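Local coordinates for aminoacyl-tRNA synthetase (Cryptosporidium parvum, PDB 5F9Z), which probably catalyses the ATP-dependent attachment of proline to its tRNA as a class II aminoacyl-tRNA synthetase, held here with halofuginone and an ATP analogue, at residues Y49-R52 and P53-F57; L477-P480 and N481-F485; I388-S391 and E392-S395; G229-P232 and E233-R236; R376-R380 and D381-K385. All blocks are in the same frame, centred on the assembly; numbering follows the deposited sequence.

Contact 1 of 5, residues Y49-R52 and P53-F57; sequences YILR and PWSYF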
loop_
_atom_site.group_PDB
_atom_site.type_symbol
_atom_site.label_atom_id
_atom_site.label_comp_id
_atom_site.label_asym_id
_atom_site.label_seq_id
_atom_site.Cartn_x
_atom_site.Cartn_y
_atom_site.Cartn_z
ATOM N N TYR A 49 -12.680 -1.570 10.523
ATOM C CA TYR A 49 -12.241 -2.957 10.568
ATOM C C TYR A 49 -11.140 -3.103 11.604
ATOM O O TYR A 49 -10.242 -2.260 11.693
ATOM C CB TYR A 49 -11.746 -3.427 9.193
ATOM C CG TYR A 49 -12.713 -3.119 8.070
ATOM C CD1 TYR A 49 -13.731 -4.005 7.741
ATOM C CD2 TYR A 49 -12.614 -1.938 7.348
ATOM C CE1 TYR A 49 -14.620 -3.724 6.719
ATOM C CE2 TYR A 49 -13.498 -1.648 6.326
ATOM C CZ TYR A 49 -14.499 -2.544 6.017
ATOM O OH TYR A 49 -15.380 -2.259 4.999
ATOM N N ILE A 50 -11.216 -4.173 12.387
ATOM C CA ILE A 50 -10.227 -4.435 13.426
ATOM C C ILE A 50 -8.951 -4.952 12.778
ATOM O O ILE A 50 -8.980 -5.918 12.006
ATOM C CB ILE A 50 -10.771 -5.439 14.453
ATOM C CG1 ILE A 50 -11.986 -4.857 15.172
ATOM C CG2 ILE A 50 -9.685 -5.828 15.448
ATOM C CD1 ILE A 50 -12.559 -5.777 16.211
ATOM N N LEU A 51 -7.827 -4.312 13.094
ATOM C CA LEU A 51 -6.520 -4.741 12.600
ATOM C C LEU A 51 -5.939 -5.725 13.607
ATOM O O LEU A 51 -5.315 -5.339 14.597
ATOM C CB LEU A 51 -5.601 -3.547 12.382
ATOM C CG LEU A 51 -6.042 -2.514 11.341
ATOM C CD1 LEU A 51 -5.027 -1.387 11.246
ATOM C CD2 LEU A 51 -6.244 -3.167 9.986
ATOM N N ARG A 52 -6.154 -7.014 13.355
ATOM C CA ARG A 52 -5.597 -8.051 14.205
ATOM C C ARG A 52 -4.076 -8.093 14.047
ATOM O O ARG A 52 -3.532 -7.577 13.068
ATOM C CB ARG A 52 -6.222 -9.401 13.863
ATOM C CG ARG A 52 -7.725 -9.447 14.089
ATOM C CD ARG A 52 -8.286 -10.847 13.898
ATOM N NE ARG A 52 -7.872 -11.757 14.961
ATOM C CZ ARG A 52 -8.314 -13.004 15.090
ATOM N NH1 ARG A 52 -9.189 -13.491 14.220
ATOM N NH2 ARG A 52 -7.882 -13.764 16.087
ATOM N N PRO A 53 -3.365 -8.688 15.014
ATOM C CA PRO A 53 -1.891 -8.659 14.970
ATOM C C PRO A 53 -1.280 -9.156 13.671
ATOM O O PRO A 53 -0.208 -8.672 13.283
ATOM C CB PRO A 53 -1.499 -9.557 16.150
ATOM C CG PRO A 53 -2.618 -9.402 17.113
ATOM C CD PRO A 53 -3.861 -9.267 16.276
ATOM N N TRP A 54 -1.918 -10.105 12.980
ATOM C CA TRP A 54 -1.324 -10.642 11.761
ATOM C C TRP A 54 -1.260 -9.595 10.655
ATOM O O TRP A 54 -0.336 -9.620 9.835
ATOM C CB TRP A 54 -2.101 -11.870 11.289
ATOM C CG TRP A 54 -1.296 -12.770 10.406
ATOM C CD1 TRP A 54 -1.376 -12.875 9.048
ATOM C CD2 TRP A 54 -0.278 -13.689 10.821
ATOM N NE1 TRP A 54 -0.474 -13.807 8.592
ATOM C CE2 TRP A 54 0.213 -14.320 9.661
ATOM C CE3 TRP A 54 0.264 -14.041 12.061
ATOM C CZ2 TRP A 54 1.220 -15.283 9.705
ATOM C CZ3 TRP A 54 1.264 -14.997 12.102
ATOM C CH2 TRP A 54 1.731 -15.606 10.931
ATOM N N SER A 55 -2.222 -8.674 10.614
ATOM C CA SER A 55 -2.171 -7.575 9.659
ATOM C C SER A 55 -1.490 -6.342 10.240
ATOM O O SER A 55 -0.789 -5.626 9.517
ATOM C CB SER A 55 -3.582 -7.210 9.188
ATOM O OG SER A 55 -4.362 -6.698 10.255
ATOM N N TYR A 56 -1.677 -6.083 11.537
ATOM C CA TYR A 56 -1.078 -4.897 12.140
ATOM C C TYR A 56 0.441 -4.996 12.193
ATOM O O TYR A 56 1.125 -3.967 12.216
ATOM C CB TYR A 56 -1.645 -4.667 13.540
ATOM C CG TYR A 56 -1.235 -3.339 14.131
ATOM C CD1 TYR A 56 -1.766 -2.150 13.644
ATOM C CD2 TYR A 56 -0.313 -3.270 15.167
ATOM C CE1 TYR A 56 -1.393 -0.930 14.174
ATOM C CE2 TYR A 56 0.064 -2.054 15.705
ATOM C CZ TYR A 56 -0.478 -0.888 15.203
ATOM O OH TYR A 56 -0.107 0.325 15.733
ATOM N N PHE A 57 0.984 -6.217 12.223
ATOM C CA PHE A 57 2.429 -6.383 12.107
ATOM C C PHE A 57 2.939 -5.804 10.794
ATOM O O PHE A 57 4.001 -5.170 10.756
ATOM C CB PHE A 57 2.802 -7.864 12.216
ATOM C CG PHE A 57 4.265 -8.145 11.983
ATOM C CD1 PHE A 57 4.754 -8.348 10.699
ATOM C CD2 PHE A 57 5.148 -8.217 13.047
ATOM C CE1 PHE A 57 6.095 -8.603 10.483
ATOM C CE2 PHE A 57 6.490 -8.477 12.836
ATOM C CZ PHE A 57 6.964 -8.671 11.552
#
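Leu51 and Tyr56 meet across a strand-to-helix junction, a clear instance of a helix N-terminus fitted directly to the end of a strand. Arg52 holds the N-cap position, Pro53 begins the helix, and strand 49-51 meets the first turn at 74°. The two side chains cross at about a right angle. Leu51 brings its CD1 methyl to the rim of the tyrosine ring, near the ring plane, and stops 4.1 Å from Tyr56 CD1. With Tyr56 CG trans to the backbone N (chi1 -171°), the near edge of the ring comes beside the leucine, while its hydroxyl end leads away. Leu51 turns its other branch to the serine, with CD2 4.0 Å from Ser55 OG, so the leucine fits between an aromatic edge and a hydroxyl. That hydroxyl hydrogen-bonds to Met39 O and also lies near the carbonyl of Arg52. Farther out, Leu170 of strand 168-178 packs on both Leu51 and Tyr56, linking the junction to the catalytic core, while the Trp54 indole reaches away to Lys357, giving its NE1 proton to Lys357 O. At the cap, Arg52 O takes two backbone donors: Ser55 N at 3.0 Å, from above the carbonyl plane, and Tyr56 N at 2.8 Å from Arg52 O, within that plane and nearly straight at 167°.

Contact 2 of 5, residues L477-P480 and N481-F485; sequences LCIP and NDQIF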
loop_
_atom_site.group_PDB
_atom_site.type_symbol
_atom_site.label_atom_id
_atom_site.label_comp_id
_atom_site.label_asym_id
_atom_site.label_seq_id
_atom_site.Cartn_x
_atom_site.Cartn_y
_atom_site.Cartn_z
ATOM N N LEU A 477 -5.091 8.168 -14.661
ATOM C CA LEU A 477 -4.519 7.674 -13.414
ATOM C C LEU A 477 -3.288 8.482 -13.025
ATOM O O LEU A 477 -3.201 8.995 -11.903
ATOM C CB LEU A 477 -4.183 6.191 -13.552
ATOM C CG LEU A 477 -5.374 5.348 -14.015
ATOM C CD1 LEU A 477 -4.960 3.911 -14.257
ATOM C CD2 LEU A 477 -6.509 5.424 -13.002
ATOM N N CYS A 478 -2.335 8.613 -13.945
ATOM C CA CYS A 478 -1.160 9.450 -13.754
ATOM C C CYS A 478 -0.450 9.593 -15.091
ATOM O O CYS A 478 -0.586 8.740 -15.972
ATOM C CB CYS A 478 -0.200 8.861 -12.710
ATOM S SG CYS A 478 0.695 7.393 -13.264
ATOM N N ILE A 479 0.295 10.685 -15.232
ATOM C CA ILE A 479 1.182 10.877 -16.375
ATOM C C ILE A 479 2.522 10.249 -16.006
ATOM O O ILE A 479 3.294 10.854 -15.248
ATOM C CB ILE A 479 1.332 12.363 -16.729
ATOM C CG1 ILE A 479 -0.036 13.046 -16.751
ATOM C CG2 ILE A 479 2.023 12.520 -18.073
ATOM C CD1 ILE A 479 0.036 14.552 -16.863
ATOM N N PRO A 480 2.837 9.057 -16.514
ATOM C CA PRO A 480 3.997 8.317 -15.998
ATOM C C PRO A 480 5.303 9.073 -16.200
ATOM O O PRO A 480 5.526 9.705 -17.233
ATOM C CB PRO A 480 3.976 7.016 -16.811
ATOM C CG PRO A 480 2.578 6.904 -17.332
ATOM C CD PRO A 480 2.130 8.312 -17.567
ATOM N N ASN A 481 6.167 9.003 -15.183
ATOM C CA ASN A 481 7.499 9.587 -15.306
ATOM C C ASN A 481 8.306 8.902 -16.398
ATOM O O ASN A 481 9.102 9.552 -17.085
ATOM C CB ASN A 481 8.242 9.499 -13.971
ATOM C CG ASN A 481 7.548 10.263 -12.860
ATOM O OD1 ASN A 481 6.744 11.157 -13.114
ATOM N ND2 ASN A 481 7.864 9.916 -11.618
ATOM N N ASP A 482 8.112 7.598 -16.576
ATOM C CA ASP A 482 8.837 6.817 -17.575
ATOM C C ASP A 482 7.954 6.703 -18.814
ATOM O O ASP A 482 7.010 5.910 -18.848
ATOM C CB ASP A 482 9.214 5.447 -17.021
ATOM C CG ASP A 482 10.270 4.751 -17.855
ATOM O OD1 ASP A 482 11.470 5.017 -17.631
ATOM O OD2 ASP A 482 9.901 3.939 -18.729
ATOM N N GLN A 483 8.263 7.504 -19.831
ATOM C CA GLN A 483 7.515 7.506 -21.087
ATOM C C GLN A 483 8.136 6.467 -22.013
ATOM O O GLN A 483 9.119 6.743 -22.705
ATOM C CB GLN A 483 7.519 8.895 -21.713
ATOM C CG GLN A 483 6.671 9.911 -20.968
ATOM C CD GLN A 483 5.186 9.654 -21.128
ATOM O OE1 GLN A 483 4.730 9.239 -22.194
ATOM N NE2 GLN A 483 4.424 9.894 -20.067
ATOM N N ILE A 484 7.556 5.265 -22.026
ATOM C CA ILE A 484 8.102 4.188 -22.847
ATOM C C ILE A 484 7.852 4.452 -24.329
ATOM O O ILE A 484 8.627 4.008 -25.185
ATOM C CB ILE A 484 7.515 2.835 -22.393
ATOM C CG1 ILE A 484 8.068 1.683 -23.234
ATOM C CG2 ILE A 484 5.995 2.865 -22.436
ATOM C CD1 ILE A 484 9.569 1.518 -23.137
ATOM N N PHE A 485 6.795 5.187 -24.659
ATOM C CA PHE A 485 6.459 5.502 -26.038
ATOM C C PHE A 485 6.811 6.952 -26.350
ATOM O O PHE A 485 6.892 7.803 -25.460
ATOM C CB PHE A 485 4.973 5.247 -26.312
ATOM C CG PHE A 485 4.513 3.873 -25.915
ATOM C CD1 PHE A 485 5.008 2.750 -26.557
ATOM C CD2 PHE A 485 3.583 3.704 -24.902
ATOM C CE1 PHE A 485 4.588 1.484 -26.192
ATOM C CE2 PHE A 485 3.158 2.441 -24.535
ATOM C CZ PHE A 485 3.662 1.330 -25.181
#
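The backbone leaves strand 475-480 at Pro480, still extended there, and bends at Asn481 into a helical conformation before Asp482 and Gln483 open it again, so that Gln483 can reach back to the strand end. Its side chain closes this turn of the C-terminal prolyl-tRNA synthetase domain, which carries the zinc site. Gln483 CG lies beside its own backbone N, and a bend at chi2 (-71°) folds the amide back over the proline, the two side chains crossing at about a right angle. Gln483 NE2 donates to Pro480 O at 3.0 Å, approaching a lone pair in the carbonyl plane, although the acceptor is tilted 23° from the glutamine amide plane. The same nitrogen passes the proline ring margin, 3.7 Å from Pro480 CD, and lies 4.1 Å from the Ile479 CG2 methyl, so one amide end meets both polar and apolar surface. NE2 also hydrogen-bonds to Phe504 O; gripped by two carbonyls, the amide has its rotation fixed and bridges the strand end to the neighbouring strand. The strand lies between strands 208-211 and 503-508, with antiparallel pairing to both. Leu477 and Cys478 form a classic beta bulge opposite Leu506, Pro480 packs on Val208, and Ile479 rests on Lys503 and Thr505 of strand 503-508.

Contact 3 of 5, residues I388-S391 and E392-S395; sequences IPIS and ELES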
loop_
_atom_site.group_PDB
_atom_site.type_symbol
_atom_site.label_atom_id
_atom_site.label_comp_id
_atom_site.label_asym_id
_atom_site.label_seq_id
_atom_site.Cartn_x
_atom_site.Cartn_y
_atom_site.Cartn_z
ATOM N N ILE A 388 17.038 -29.424 2.836
ATOM C CA ILE A 388 18.210 -28.613 3.157
ATOM C C ILE A 388 18.863 -29.196 4.402
ATOM O O ILE A 388 18.183 -29.363 5.422
ATOM C CB ILE A 388 17.842 -27.136 3.381
ATOM C CG1 ILE A 388 17.054 -26.590 2.188
ATOM C CG2 ILE A 388 19.095 -26.307 3.618
ATOM C CD1 ILE A 388 17.822 -26.620 0.885
ATOM N N PRO A 389 20.152 -29.528 4.366
ATOM C CA PRO A 389 20.838 -29.932 5.596
ATOM C C PRO A 389 20.819 -28.806 6.619
ATOM O O PRO A 389 20.804 -27.622 6.272
ATOM C CB PRO A 389 22.264 -30.241 5.126
ATOM C CG PRO A 389 22.125 -30.542 3.668
ATOM C CD PRO A 389 21.016 -29.655 3.180
ATOM N N ILE A 390 20.812 -29.193 7.897
ATOM C CA ILE A 390 20.757 -28.210 8.977
ATOM C C ILE A 390 21.951 -27.265 8.903
ATOM O O ILE A 390 21.829 -26.064 9.175
ATOM C CB ILE A 390 20.675 -28.925 10.340
ATOM C CG1 ILE A 390 19.343 -29.669 10.467
ATOM C CG2 ILE A 390 20.841 -27.939 11.485
ATOM C CD1 ILE A 390 19.200 -30.452 11.753
ATOM N N SER A 391 23.115 -27.785 8.507
ATOM C CA SER A 391 24.307 -26.953 8.397
ATOM C C SER A 391 24.215 -25.941 7.261
ATOM O O SER A 391 25.008 -24.994 7.227
ATOM C CB SER A 391 25.544 -27.833 8.208
ATOM O OG SER A 391 25.430 -28.628 7.041
ATOM N N GLU A 392 23.274 -26.116 6.333
ATOM C CA GLU A 392 23.092 -25.191 5.221
ATOM C C GLU A 392 21.967 -24.190 5.451
ATOM O O GLU A 392 21.780 -23.293 4.625
ATOM C CB GLU A 392 22.821 -25.964 3.925
ATOM C CG GLU A 392 23.987 -26.806 3.430
ATOM C CD GLU A 392 23.701 -27.457 2.090
ATOM O OE1 GLU A 392 22.611 -27.211 1.530
ATOM O OE2 GLU A 392 24.564 -28.211 1.593
ATOM N N LEU A 393 21.223 -24.317 6.552
ATOM C CA LEU A 393 20.070 -23.450 6.775
ATOM C C LEU A 393 20.487 -21.996 6.958
ATOM O O LEU A 393 19.793 -21.085 6.491
ATOM C CB LEU A 393 19.278 -23.932 7.990
ATOM C CG LEU A 393 18.535 -25.254 7.811
ATOM C CD1 LEU A 393 17.913 -25.694 9.124
ATOM C CD2 LEU A 393 17.477 -25.112 6.733
ATOM N N GLU A 394 21.613 -21.761 7.636
ATOM C CA GLU A 394 22.065 -20.395 7.882
ATOM C C GLU A 394 22.259 -19.630 6.579
ATOM O O GLU A 394 21.985 -18.425 6.509
ATOM C CB GLU A 394 23.364 -20.415 8.688
ATOM C CG GLU A 394 23.947 -19.040 8.964
ATOM C CD GLU A 394 25.367 -19.105 9.490
ATOM O OE1 GLU A 394 26.014 -20.160 9.322
ATOM O OE2 GLU A 394 25.834 -18.103 10.072
ATOM N N SER A 395 22.721 -20.312 5.533
ATOM C CA SER A 395 22.982 -19.698 4.238
ATOM C C SER A 395 21.813 -19.819 3.268
ATOM O O SER A 395 21.530 -18.870 2.528
ATOM C CB SER A 395 24.231 -20.321 3.604
ATOM O OG SER A 395 24.374 -19.911 2.257
HETATM O O HOH W 1 23.152 -23.701 9.345
HETATM O O HOH W 2 24.786 -22.345 6.401
#
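Ile390 O is gripped twice: a water donates to it at 2.7 Å, and Leu393 N donates at 3.2 Å to Ile390 O from well above the carbonyl plane. One residue earlier, Glu392 N binds Pro389 O at 2.9 Å, again from above the plane. These bonds span three residues and wind the chain from strand 385-389 into helix 393-417 of the anticodon-binding domain. Where a bond spanning four residues might be expected, water is inserted instead, the first water also accepting from Glu394 N, while a second joins Ser391 O to Ser395 N, weakly on the Ser395 side. The side chains sort by character: Leu393 goes to the buried side and Glu392 stays at the surface. Leu393 divides its methyls: CD2 meets Ile388 CG2 at 3.7 Å, the two chains crossing at a slant, and CD1 is 3.8 Å from Ile390 CA. Glu392, extended beyond CG, reaches its carboxylate obliquely across the CG-CD edge of the proline, OE1 3.4 Å from Pro389 CD. Helix 317-332 covers Ile390 and Leu393, and strand 374-379 backs Ile388 and Leu393. The chemistry implies a two-sided helix start, its leucine sealed into the apolar interior while bridging waters satisfy peptide groups of the opening turn.

Contact 4 of 5, residues G229-P232 and E233-R236; sequences GFIP and EIGR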
loop_
_atom_site.group_PDB
_atom_site.type_symbol
_atom_site.label_atom_id
_atom_site.label_comp_id
_atom_site.label_asym_id
_atom_site.label_seq_id
_atom_site.Cartn_x
_atom_site.Cartn_y
_atom_site.Cartn_z
ATOM N N GLY A 229 -1.317 1.885 -8.363
ATOM C CA GLY A 229 -1.401 0.445 -8.416
ATOM C C GLY A 229 -2.569 -0.009 -9.279
ATOM O O GLY A 229 -3.345 0.787 -9.801
ATOM N N PHE A 230 -2.684 -1.328 -9.420
ATOM C CA PHE A 230 -3.737 -1.895 -10.249
ATOM C C PHE A 230 -4.049 -3.310 -9.785
ATOM O O PHE A 230 -3.139 -4.097 -9.510
ATOM C CB PHE A 230 -3.338 -1.896 -11.729
ATOM C CG PHE A 230 -4.437 -2.339 -12.652
ATOM C CD1 PHE A 230 -5.525 -1.519 -12.898
ATOM C CD2 PHE A 230 -4.378 -3.572 -13.279
ATOM C CE1 PHE A 230 -6.537 -1.921 -13.748
ATOM C CE2 PHE A 230 -5.387 -3.979 -14.132
ATOM C CZ PHE A 230 -6.467 -3.153 -14.367
ATOM N N ILE A 231 -5.338 -3.619 -9.699
ATOM C CA ILE A 231 -5.807 -4.955 -9.341
ATOM C C ILE A 231 -6.435 -5.581 -10.581
ATOM O O ILE A 231 -7.567 -5.228 -10.944
ATOM C CB ILE A 231 -6.802 -4.910 -8.172
ATOM C CG1 ILE A 231 -6.241 -4.066 -7.024
ATOM C CG2 ILE A 231 -7.123 -6.318 -7.691
ATOM C CD1 ILE A 231 -4.947 -4.595 -6.448
ATOM N N PRO A 232 -5.744 -6.500 -11.261
ATOM C CA PRO A 232 -6.283 -7.033 -12.524
ATOM C C PRO A 232 -7.592 -7.787 -12.368
ATOM O O PRO A 232 -8.430 -7.741 -13.276
ATOM C CB PRO A 232 -5.159 -7.958 -13.018
ATOM C CG PRO A 232 -3.926 -7.481 -12.316
ATOM C CD PRO A 232 -4.391 -7.004 -10.976
ATOM N N GLU A 233 -7.798 -8.474 -11.242
ATOM C CA GLU A 233 -8.974 -9.325 -11.090
ATOM C C GLU A 233 -10.274 -8.533 -11.088
ATOM O O GLU A 233 -11.339 -9.115 -11.326
ATOM C CB GLU A 233 -8.864 -10.156 -9.810
ATOM C CG GLU A 233 -7.815 -11.265 -9.863
ATOM C CD GLU A 233 -6.393 -10.745 -9.753
ATOM O OE1 GLU A 233 -6.215 -9.564 -9.390
ATOM O OE2 GLU A 233 -5.453 -11.518 -10.031
ATOM N N ILE A 234 -10.220 -7.229 -10.822
ATOM C CA ILE A 234 -11.382 -6.359 -10.940
ATOM C C ILE A 234 -11.158 -5.220 -11.921
ATOM O O ILE A 234 -12.064 -4.406 -12.123
ATOM C CB ILE A 234 -11.817 -5.800 -9.569
ATOM C CG1 ILE A 234 -10.679 -5.006 -8.930
ATOM C CG2 ILE A 234 -12.278 -6.924 -8.659
ATOM C CD1 ILE A 234 -11.042 -4.414 -7.595
ATOM N N GLY A 235 -9.979 -5.136 -12.533
ATOM C CA GLY A 235 -9.722 -4.130 -13.548
ATOM C C GLY A 235 -9.822 -2.704 -13.061
ATOM O O GLY A 235 -10.243 -1.825 -13.820
ATOM N N ARG A 236 -9.442 -2.445 -11.813
ATOM C CA ARG A 236 -9.527 -1.109 -11.243
ATOM C C ARG A 236 -8.179 -0.712 -10.666
ATOM O O ARG A 236 -7.577 -1.472 -9.900
ATOM C CB ARG A 236 -10.613 -1.030 -10.165
ATOM C CG ARG A 236 -12.006 -1.292 -10.702
ATOM C CD ARG A 236 -13.076 -0.645 -9.843
ATOM N NE ARG A 236 -13.989 0.158 -10.651
ATOM C CZ ARG A 236 -14.978 -0.344 -11.383
ATOM N NH1 ARG A 236 -15.188 -1.653 -11.412
ATOM N NH2 ARG A 236 -15.758 0.462 -12.089
#
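Phe230 lays its ring against the backbone of Gly235 and Arg236, with CE1 3.4 Å from Gly235 C and CZ 3.5 Å from Gly235 CA. The approach is oblique. A trans chi1 (-174°) swings the Phe230 ring over toward the loop, where a glycine at positive phi presents bare backbone. Ile231 and Ile234 lie next to each other, pointing the same way, with Ile231 CB 4.0 Å from Ile234 CG1. This is a beta-hairpin closing strands 223-231 and 236-247 of the class II catalytic core, with a G1 beta bulge in which Gly235 and Arg236 both face Ile231. One firm bond marks the antiparallel pair, Ile231 N to Arg236 O at 3.1 Å and 169°; Ile231 O in return draws only weak bonds, from Ile234 N, Gly235 N and Arg236 N. Glu233 curls at chi2 to run beside the proline, its OE1 3.5 Å from Pro232 CD, while OE2 forms a long, weak ion pair with Lys22. Phe26 of helix 26-36 packs against Ile231, Glu233 and Ile234, and Ser419 touches both Phe230 and Pro232.

Contact 5 of 5, residues R376-R380 and D381-K385; sequences RVVVR and DNMEK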
loop_
_atom_site.group_PDB
_atom_site.type_symbol
_atom_site.label_atom_id
_atom_site.label_comp_id
_atom_site.label_asym_id
_atom_site.label_seq_id
_atom_site.Cartn_x
_atom_site.Cartn_y
_atom_site.Cartn_z
ATOM N N ARG A 376 12.670 -30.718 5.614
ATOM C CA ARG A 376 11.863 -30.640 4.404
ATOM C C ARG A 376 11.243 -29.250 4.312
ATOM O O ARG A 376 10.439 -28.866 5.168
ATOM C CB ARG A 376 10.781 -31.718 4.405
ATOM C CG ARG A 376 9.731 -31.552 3.315
ATOM C CD ARG A 376 10.358 -31.540 1.929
ATOM N NE ARG A 376 11.097 -32.767 1.648
ATOM C CZ ARG A 376 10.559 -33.861 1.119
ATOM N NH1 ARG A 376 9.269 -33.885 0.812
ATOM N NH2 ARG A 376 11.310 -34.930 0.897
ATOM N N VAL A 377 11.615 -28.503 3.278
ATOM C CA VAL A 377 11.136 -27.142 3.074
ATOM C C VAL A 377 10.089 -27.154 1.972
ATOM O O VAL A 377 10.315 -27.719 0.894
ATOM C CB VAL A 377 12.294 -26.192 2.718
ATOM C CG1 VAL A 377 11.790 -24.761 2.605
ATOM C CG2 VAL A 377 13.405 -26.300 3.751
ATOM N N VAL A 378 8.942 -26.534 2.239
ATOM C CA VAL A 378 7.884 -26.356 1.252
ATOM C C VAL A 378 7.648 -24.860 1.099
ATOM O O VAL A 378 7.371 -24.167 2.085
ATOM C CB VAL A 378 6.590 -27.079 1.655
ATOM C CG1 VAL A 378 5.540 -26.931 0.563
ATOM C CG2 VAL A 378 6.866 -28.547 1.940
ATOM N N VAL A 379 7.762 -24.367 -0.128
ATOM C CA VAL A 379 7.605 -22.947 -0.421
ATOM C C VAL A 379 6.127 -22.643 -0.621
ATOM O O VAL A 379 5.400 -23.406 -1.268
ATOM C CB VAL A 379 8.439 -22.549 -1.653
ATOM C CG1 VAL A 379 8.418 -21.044 -1.849
ATOM C CG2 VAL A 379 9.868 -23.049 -1.503
ATOM N N ARG A 380 5.680 -21.512 -0.067
ATOM C CA ARG A 380 4.251 -21.222 0.005
ATOM C C ARG A 380 3.653 -20.946 -1.371
ATOM O O ARG A 380 2.607 -21.503 -1.724
ATOM C CB ARG A 380 4.013 -20.036 0.941
ATOM C CG ARG A 380 2.625 -19.423 0.853
ATOM C CD ARG A 380 1.540 -20.402 1.276
ATOM N NE ARG A 380 0.215 -19.792 1.204
ATOM C CZ ARG A 380 -0.518 -19.727 0.098
ATOM N NH1 ARG A 380 -0.058 -20.238 -1.037
ATOM N NH2 ARG A 380 -1.711 -19.148 0.125
ATOM N N ASP A 381 4.296 -20.084 -2.160
ATOM C CA ASP A 381 3.640 -19.547 -3.347
ATOM C C ASP A 381 3.699 -20.475 -4.556
ATOM O O ASP A 381 2.868 -20.331 -5.460
ATOM C CB ASP A 381 4.243 -18.188 -3.715
ATOM C CG ASP A 381 5.710 -18.278 -4.083
ATOM O OD1 ASP A 381 6.429 -19.096 -3.471
ATOM O OD2 ASP A 381 6.142 -17.529 -4.985
ATOM N N ASN A 382 4.643 -21.419 -4.605
ATOM C CA ASN A 382 4.783 -22.275 -5.779
ATOM C C ASN A 382 4.892 -23.759 -5.445
ATOM O O ASN A 382 5.166 -24.561 -6.346
ATOM C CB ASN A 382 5.996 -21.845 -6.616
ATOM C CG ASN A 382 7.291 -21.870 -5.827
ATOM O OD1 ASN A 382 7.321 -22.292 -4.672
ATOM N ND2 ASN A 382 8.373 -21.422 -6.453
ATOM N N MET A 383 4.692 -24.145 -4.183
ATOM C CA MET A 383 4.765 -25.544 -3.750
ATOM C C MET A 383 6.114 -26.179 -4.072
ATOM O O MET A 383 6.215 -27.398 -4.235
ATOM C CB MET A 383 3.630 -26.379 -4.352
ATOM C CG MET A 383 2.261 -26.035 -3.803
ATOM S SD MET A 383 2.223 -26.050 -1.999
ATOM C CE MET A 383 2.594 -27.769 -1.663
ATOM N N GLU A 384 7.158 -25.361 -4.167
ATOM C CA GLU A 384 8.499 -25.882 -4.396
ATOM C C GLU A 384 8.979 -26.623 -3.154
ATOM O O GLU A 384 8.828 -26.136 -2.030
ATOM C CB GLU A 384 9.449 -24.738 -4.746
ATOM C CG GLU A 384 10.823 -25.167 -5.224
ATOM C CD GLU A 384 11.674 -23.984 -5.649
ATOM O OE1 GLU A 384 11.191 -22.837 -5.537
ATOM O OE2 GLU A 384 12.821 -24.199 -6.092
ATOM N N LYS A 385 9.543 -27.810 -3.354
ATOM C CA LYS A 385 9.965 -28.671 -2.259
ATOM C C LYS A 385 11.447 -28.990 -2.382
ATOM O O LYS A 385 11.970 -29.147 -3.491
ATOM C CB LYS A 385 9.151 -29.969 -2.232
ATOM C CG LYS A 385 7.665 -29.755 -2.010
ATOM C CD LYS A 385 6.912 -31.074 -1.982
ATOM C CE LYS A 385 5.424 -30.847 -1.770
ATOM N NZ LYS A 385 4.842 -29.992 -2.841
#
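The flat amide of Asn382 sets its oxygen against the valine before the turn, OD1 lying 3.2 Å from Val379 CB. That same oxygen accepts from Glu384 N at 3.1 Å, well above the plane of its carbonyl, which makes an Asx turn. The other end of the amide, ND2, donates to Glu384 OE1 at 3.3 Å on the anti side of the carboxylate, with each partner lying out of the other's plane. The Arg380 guanidinium meets Asp381 CA obliquely and is engaged by Asp289 and Glu355 O. The hairpin joins strands 374-379 and 385-389 of the anticodon-binding domain: Val379 N binds Glu384 O at 2.8 Å, and Met383, at positive phi, turns the chain. Its side chain lies beside that of Val378, with Met383 CE 3.8 Å from Val378 CG1. Asp381 OD2 forms a salt bridge with Arg407 of helix 393-417. The chemistry implies a turn in which the asparagine amide adds two bonds to the backbone pairing, engaging the peptide N-H and one carboxylate oxygen of Glu384.

How the contacts relate
From the N terminus, contact 1 comes first, turning strand 49-51 into helix 53-71; contact 4 then closes a hairpin in the catalytic core. Contact 5 closes another, in the anticodon-binding domain, and contact 3 follows at the far end of the returning strand, leading into helix 393-417. Contact 2, in the C-terminal zinc-binding region, comes last. All five are local and strictly in series, so none nests or crosses. Contacts 3 and 5 touch, Ile388 CG1 being 4.0 Å from Val377 CG2 on neighbouring strands. Contacts 2 and 4 approach to about 6 Å between nearest atoms; strand 208-211 pairs with both 223-231 and 475-480, tying the core to the C-terminal region.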